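Local coordinates for protein transcriptional regulator (TetR/AcrR family) (Bacillus halodurans, PDB 5GP9) that probably represses genes of fatty acid degradation as a TetR-family regulator, binding operator DNA and responding to a bound long-chain acyl effector, at residues A[53-58]-A[117-122]; A[82-87]-A[182-187]. One frame throughout, in Å; residues are numbered along the deposited sequence.

Interaction 1. Residues A[53-58]-A[117-122]; sequences VLISLF and LKINEV. With PLM (palmitic acid), chain E.
F58 lays one flank of its ring, CD2 and CE2, against the isopropyl group of V122, with V122 CG1 3.5 Å from F58 CD2. The two side chains meet obliquely. CG of F58 stands anti to the backbone N (chi1 -175°), which carries the ring across to helix 113-139. There its edge meets the main chain, the carbonyl oxygen I119 O lying close to the ring plane, 3.6 Å from F58 CE2. The far tip of the ring looks onto palmitic acid, with F58 CZ 3.7 Å from C7 of the acyl chain. I119 works in two directions: its CG2 branch reaches the ligand, 3.4 Å from C5, whereas its CG1 receives the tip of I55, whose CD1 comes to 3.6 Å. I55 and I119 cross at about a right angle, as do I55 and K118, and I55 CD1 also rests on the aliphatic base of K118 before the lysine chain leads away from the contact. The side-chain contacts are apolar, and F58 and I119 line the fatty-acid pocket. The two segments run nearly parallel, 10° apart, with axes 10.2 Å from each other. Other side chains of 53-58, V53, L54 and L57, pack on helix 8-26 of the DNA-binding region, so helix 50-74 lies between that region and the ligand-binding core, while L108 covers both F58 and I119.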
loop_
_atom_site.group_PDB
_atom_site.type_symbol
_atom_site.label_atom_id
_atom_site.label_comp_id
_atom_site.label_asym_id
_atom_site.label_seq_id
_atom_site.Cartn_x
_atom_site.Cartn_y
_atom_site.Cartn_z
ATOM N N VAL A 53 7.636 21.395 1.539
ATOM C CA VAL A 53 8.175 20.921 2.893
ATOM C C VAL A 53 8.090 19.390 2.968
ATOM O O VAL A 53 9.104 18.693 3.231
ATOM C CB VAL A 53 7.397 21.484 4.116
ATOM C CG1 VAL A 53 8.025 20.946 5.425
ATOM C CG2 VAL A 53 7.356 23.032 4.152
ATOM N N LEU A 54 6.922 18.903 2.629
ATOM C CA LEU A 54 6.633 17.441 2.561
ATOM C C LEU A 54 7.499 16.625 1.620
ATOM O O LEU A 54 8.118 15.649 2.032
ATOM C CB LEU A 54 5.148 17.240 2.326
ATOM C CG LEU A 54 4.561 15.800 2.322
ATOM C CD1 LEU A 54 4.699 15.178 3.684
ATOM C CD2 LEU A 54 3.130 15.782 1.876
ATOM N N ILE A 55 7.642 17.018 0.351
ATOM C CA ILE A 55 8.521 16.267 -0.497
ATOM C C ILE A 55 9.976 16.420 -0.123
ATOM O O ILE A 55 10.720 15.495 -0.298
ATOM C CB ILE A 55 8.290 16.696 -1.999
ATOM C CG1 ILE A 55 6.857 16.427 -2.405
ATOM C CG2 ILE A 55 9.187 15.948 -2.954
ATOM C CD1 ILE A 55 6.449 14.927 -2.340
ATOM N N SER A 56 10.416 17.600 0.395
ATOM C CA SER A 56 11.813 17.776 0.727
ATOM C C SER A 56 12.202 16.825 1.856
ATOM O O SER A 56 13.254 16.207 1.784
ATOM C CB SER A 56 12.106 19.212 1.196
ATOM O OG SER A 56 11.629 20.107 0.189
ATOM N N LEU A 57 11.337 16.767 2.823
ATOM C CA LEU A 57 11.588 15.904 4.012
ATOM C C LEU A 57 11.595 14.458 3.652
ATOM O O LEU A 57 12.499 13.708 4.092
ATOM C CB LEU A 57 10.600 16.157 5.137
ATOM C CG LEU A 57 9.165 15.703 5.296
ATOM C CD1 LEU A 57 9.002 14.274 5.818
ATOM C CD2 LEU A 57 8.456 16.584 6.283
ATOM N N PHE A 58 10.680 14.081 2.719
ATOM C CA PHE A 58 10.622 12.694 2.291
ATOM C C PHE A 58 11.864 12.314 1.567
ATOM O O PHE A 58 12.476 11.292 1.804
ATOM C CB PHE A 58 9.270 12.397 1.555
ATOM C CG PHE A 58 9.082 10.932 1.188
ATOM C CD1 PHE A 58 9.108 9.952 2.147
ATOM C CD2 PHE A 58 8.917 10.549 -0.113
ATOM C CE1 PHE A 58 8.983 8.609 1.812
ATOM C CE2 PHE A 58 8.755 9.225 -0.445
ATOM C CZ PHE A 58 8.811 8.269 0.508
ATOM N N LEU A 117 3.242 11.460 -8.020
ATOM C CA LEU A 117 4.361 11.211 -8.890
ATOM C C LEU A 117 5.716 11.502 -8.236
ATOM O O LEU A 117 6.647 10.744 -8.403
ATOM C CB LEU A 117 4.195 12.089 -10.162
ATOM C CG LEU A 117 3.038 11.678 -11.105
ATOM C CD1 LEU A 117 2.962 12.642 -12.326
ATOM C CD2 LEU A 117 3.199 10.216 -11.533
ATOM N N LYS A 118 5.798 12.631 -7.546
ATOM C CA LYS A 118 7.019 13.019 -6.842
ATOM C C LYS A 118 7.367 12.014 -5.732
ATOM O O LYS A 118 8.500 11.563 -5.577
ATOM C CB LYS A 118 6.861 14.402 -6.238
ATOM C CG LYS A 118 6.853 15.473 -7.312
ATOM C CD LYS A 118 7.080 16.853 -6.681
ATOM C CE LYS A 118 6.584 17.953 -7.604
ATOM N NZ LYS A 118 5.108 18.164 -7.537
ATOM N N ILE A 119 6.355 11.631 -4.995
ATOM C CA ILE A 119 6.604 10.606 -3.917
ATOM C C ILE A 119 7.167 9.282 -4.460
ATOM O O ILE A 119 8.144 8.686 -3.974
ATOM C CB ILE A 119 5.266 10.400 -3.160
ATOM C CG1 ILE A 119 4.930 11.665 -2.380
ATOM C CG2 ILE A 119 5.332 9.154 -2.269
ATOM C CD1 ILE A 119 3.459 11.668 -1.939
ATOM N N ASN A 120 6.597 8.780 -5.561
ATOM C CA ASN A 120 7.113 7.616 -6.201
ATOM C C ASN A 120 8.518 7.751 -6.748
ATOM O O ASN A 120 9.319 6.814 -6.697
ATOM C CB ASN A 120 6.151 7.120 -7.320
ATOM C CG ASN A 120 4.774 6.667 -6.776
ATOM O OD1 ASN A 120 4.657 6.076 -5.705
ATOM N ND2 ASN A 120 3.742 6.926 -7.536
ATOM N N GLU A 121 8.877 8.939 -7.249
ATOM C CA GLU A 121 10.205 9.118 -7.679
ATOM C C GLU A 121 11.201 9.020 -6.518
ATOM O O GLU A 121 12.272 8.423 -6.675
ATOM C CB GLU A 121 10.340 10.459 -8.460
ATOM C CG GLU A 121 11.741 10.712 -8.946
ATOM C CD GLU A 121 11.870 12.022 -9.707
ATOM O OE1 GLU A 121 11.460 13.090 -9.159
ATOM O OE2 GLU A 121 12.390 11.957 -10.843
ATOM N N VAL A 122 10.793 9.481 -5.333
ATOM C CA VAL A 122 11.688 9.375 -4.154
ATOM C C VAL A 122 11.840 7.879 -3.734
ATOM O O VAL A 122 12.935 7.362 -3.448
ATOM C CB VAL A 122 11.169 10.215 -2.972
ATOM C CG1 VAL A 122 11.965 9.961 -1.711
ATOM C CG2 VAL A 122 11.176 11.697 -3.320
HETATM C C1 PLM E . 2.681 2.288 -3.176
HETATM O O1 PLM E . 3.039 1.335 -2.454
HETATM O O2 PLM E . 1.773 2.116 -3.990
HETATM C C2 PLM E . 3.337 3.669 -3.091
HETATM C C3 PLM E . 3.117 4.318 -1.706
HETATM C C4 PLM E . 3.513 5.808 -1.559
HETATM C C5 PLM E . 4.729 6.251 -0.692
HETATM C C6 PLM E . 5.284 5.211 0.279
HETATM C C7 PLM E . 6.206 5.737 1.366
HETATM C C8 PLM E . 6.506 4.611 2.302
HETATM C C9 PLM E . 7.911 4.106 2.275
HETATM C CA PLM E . 8.418 4.048 3.656
HETATM C CB PLM E . 9.746 3.323 3.585
HETATM C CC PLM E . 10.338 3.295 4.982
HETATM C CD PLM E . 10.370 4.732 5.513
HETATM C CE PLM E . 11.654 5.234 6.121
HETATM C CF PLM E . 11.676 6.741 5.868
HETATM C CG PLM E . 12.837 7.305 6.611
#

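Interaction 2. Residues A[82-87]-A[182-187]; sequences KLKILV and PVHQLL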
loop_
_atom_site.group_PDB
_atom_site.type_symbol
_atom_site.label_atom_id
_atom_site.label_comp_id
_atom_site.label_asym_id
_atom_site.label_seq_id
_atom_site.Cartn_x
_atom_site.Cartn_y
_atom_site.Cartn_z
ATOM N N LYS A 82 21.505 -10.069 4.540
ATOM C CA LYS A 82 21.254 -8.757 3.934
ATOM C C LYS A 82 19.741 -8.421 3.865
ATOM O O LYS A 82 19.342 -7.263 4.084
ATOM C CB LYS A 82 21.897 -8.674 2.587
ATOM C CG LYS A 82 23.408 -8.638 2.700
ATOM C CD LYS A 82 23.970 -8.258 1.351
ATOM C CE LYS A 82 25.501 -8.296 1.369
ATOM N NZ LYS A 82 26.010 -7.920 0.027
ATOM N N LEU A 83 18.935 -9.420 3.501
ATOM C CA LEU A 83 17.471 -9.228 3.500
ATOM C C LEU A 83 17.033 -8.976 4.966
ATOM O O LEU A 83 16.166 -8.112 5.220
ATOM C CB LEU A 83 16.702 -10.423 2.877
ATOM C CG LEU A 83 15.147 -10.288 2.791
ATOM C CD1 LEU A 83 14.782 -9.068 1.971
ATOM C CD2 LEU A 83 14.537 -11.514 2.134
ATOM N N LYS A 84 17.622 -9.681 5.950
ATOM C CA LYS A 84 17.222 -9.499 7.287
ATOM C C LYS A 84 17.590 -8.103 7.758
ATOM O O LYS A 84 16.768 -7.513 8.405
ATOM C CB LYS A 84 17.788 -10.574 8.239
ATOM C CG LYS A 84 17.248 -10.446 9.659
ATOM C CD LYS A 84 17.767 -11.519 10.629
ATOM C CE LYS A 84 17.193 -12.912 10.368
ATOM N NZ LYS A 84 15.731 -13.010 10.626
ATOM N N ILE A 85 18.764 -7.573 7.334
ATOM C CA ILE A 85 19.199 -6.213 7.579
ATOM C C ILE A 85 18.244 -5.158 7.021
ATOM O O ILE A 85 17.889 -4.187 7.705
ATOM C CB ILE A 85 20.618 -5.963 6.997
ATOM C CG1 ILE A 85 21.639 -6.638 7.945
ATOM C CG2 ILE A 85 20.951 -4.475 6.864
ATOM C CD1 ILE A 85 23.076 -6.648 7.429
ATOM N N LEU A 86 17.741 -5.452 5.840
ATOM C CA LEU A 86 16.791 -4.537 5.176
ATOM C C LEU A 86 15.459 -4.535 5.930
ATOM O O LEU A 86 14.960 -3.448 6.237
ATOM C CB LEU A 86 16.606 -4.902 3.693
ATOM C CG LEU A 86 15.714 -3.947 2.879
ATOM C CD1 LEU A 86 16.261 -3.697 1.465
ATOM C CD2 LEU A 86 14.347 -4.590 2.859
ATOM N N VAL A 87 14.905 -5.690 6.260
ATOM C CA VAL A 87 13.641 -5.750 7.027
ATOM C C VAL A 87 13.776 -5.056 8.393
ATOM O O VAL A 87 12.952 -4.270 8.815
ATOM C CB VAL A 87 13.177 -7.202 7.157
ATOM C CG1 VAL A 87 11.966 -7.340 8.012
ATOM C CG2 VAL A 87 12.909 -7.766 5.725
ATOM N N PRO A 182 9.798 -13.043 11.747
ATOM C CA PRO A 182 8.755 -13.733 10.992
ATOM C C PRO A 182 8.486 -13.180 9.577
ATOM O O PRO A 182 8.214 -13.975 8.683
ATOM C CB PRO A 182 7.521 -13.643 11.878
ATOM C CG PRO A 182 7.847 -12.798 12.994
ATOM C CD PRO A 182 9.310 -12.573 13.060
ATOM N N VAL A 183 8.650 -11.878 9.379
ATOM C CA VAL A 183 8.405 -11.312 7.994
ATOM C C VAL A 183 9.500 -11.773 7.063
ATOM O O VAL A 183 9.241 -12.225 5.995
ATOM C CB VAL A 183 8.295 -9.783 8.022
ATOM C CG1 VAL A 183 8.352 -9.222 6.622
ATOM C CG2 VAL A 183 7.032 -9.337 8.746
ATOM N N HIS A 184 10.742 -11.686 7.547
ATOM C CA HIS A 184 11.881 -12.179 6.857
ATOM C C HIS A 184 11.723 -13.632 6.391
ATOM O O HIS A 184 11.982 -13.934 5.200
ATOM C CB HIS A 184 13.113 -12.046 7.816
ATOM C CG HIS A 184 14.351 -12.655 7.289
ATOM N ND1 HIS A 184 15.038 -12.117 6.233
ATOM C CD2 HIS A 184 15.023 -13.763 7.662
ATOM C CE1 HIS A 184 16.094 -12.871 5.973
ATOM N NE2 HIS A 184 16.101 -13.870 6.827
ATOM N N GLN A 185 11.308 -14.522 7.343
ATOM C CA GLN A 185 11.193 -15.877 7.030
ATOM C C GLN A 185 10.100 -16.139 6.014
ATOM O O GLN A 185 10.235 -16.969 5.133
ATOM C CB GLN A 185 10.861 -16.677 8.282
ATOM C CG GLN A 185 11.753 -16.487 9.478
ATOM C CD GLN A 185 13.011 -17.303 9.500
ATOM O OE1 GLN A 185 13.726 -17.477 8.493
ATOM N NE2 GLN A 185 13.342 -17.755 10.709
ATOM N N LEU A 186 9.010 -15.420 6.166
ATOM C CA LEU A 186 7.853 -15.570 5.343
ATOM C C LEU A 186 8.145 -15.157 3.895
ATOM O O LEU A 186 7.730 -15.863 2.954
ATOM C CB LEU A 186 6.661 -14.801 5.946
ATOM C CG LEU A 186 5.333 -14.827 5.189
ATOM C CD1 LEU A 186 4.730 -16.205 5.043
ATOM C CD2 LEU A 186 4.315 -13.886 5.887
ATOM N N LEU A 187 8.875 -14.071 3.692
ATOM C CA LEU A 187 9.331 -13.698 2.416
ATOM C C LEU A 187 10.245 -14.721 1.743
ATOM O O LEU A 187 10.142 -14.999 0.560
ATOM C CB LEU A 187 9.953 -12.340 2.397
ATOM C CG LEU A 187 9.168 -11.101 2.785
ATOM C CD1 LEU A 187 10.004 -9.838 2.986
ATOM C CD2 LEU A 187 8.111 -10.843 1.720
#
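H184 pushes its imidazole against helix 82-87 and carries the largest share of the contact. With CG anti to the backbone N (chi1 174°), the ring reaches the backbone of K84, where H184 CE1 lies 3.5 Å from K84 N. One face is covered by K84 in a CH-pi contact, CB standing 3.8 Å from the ring centroid and 17° off the normal. L83 meets the edge of the ring instead, its CB near the ring plane and its CG 3.9 Å from H184 ND1. The lysine chain starts out extended, then bends at its last two torsions, which bring CE and NZ round to the CD2 side of the ring, above its plane and past its rim. K84 NZ ends 3.1 Å from H184 CD2, a carbon, so this close approach is not a hydrogen bond.

Away from the histidine the packing is wider. V87 CG1 faces V183 CG1 at 4.3 Å, and V87 CG2 only just meets L187 CD1 at 4.5 Å. These aliphatic groups are nevertheless buried: L160 of helix 149-169 touches both V87 and V183, T159 touches L187, and L151 of the second subunit packs on V183. K84 forms the more open margin, partly exposed where the rest of the touching residues are buried. The helices cross at 133°, with axes 9.7 Å apart, and the contact joins helix 79-95 to helix 180-189 within the C-terminal, YsiA-like region, beside the second subunit.

Between the two segments the contact rests on van der Waals packing and the CH-pi contact, with a polar ring used largely as a flat surface. An ammonium so near the imidazole would be expected to disfavour a second proton on H184.

Overall arrangement
Both interactions join helices far apart in sequence and bury similar areas, yet they lie on opposite sides of the chain's centre, 26 Å between centres. Interaction 1 is partly buried and joins helix 50-74 to helix 113-139 in a nearly parallel pair, its aromatic and branched side chains also touching the palmitic acid. Interaction 2 is more fully buried, joins helix 79-95 to helix 180-189 crossing at a wide angle, and depends on a histidine ring packed against a lysine, not touching the palmitic acid. Helices 50-74 and 79-95 are consecutive. The second subunit reaches both: M169 of that subunit packs beside 117-122, while its contacts with 82-87/182-187 are more numerous.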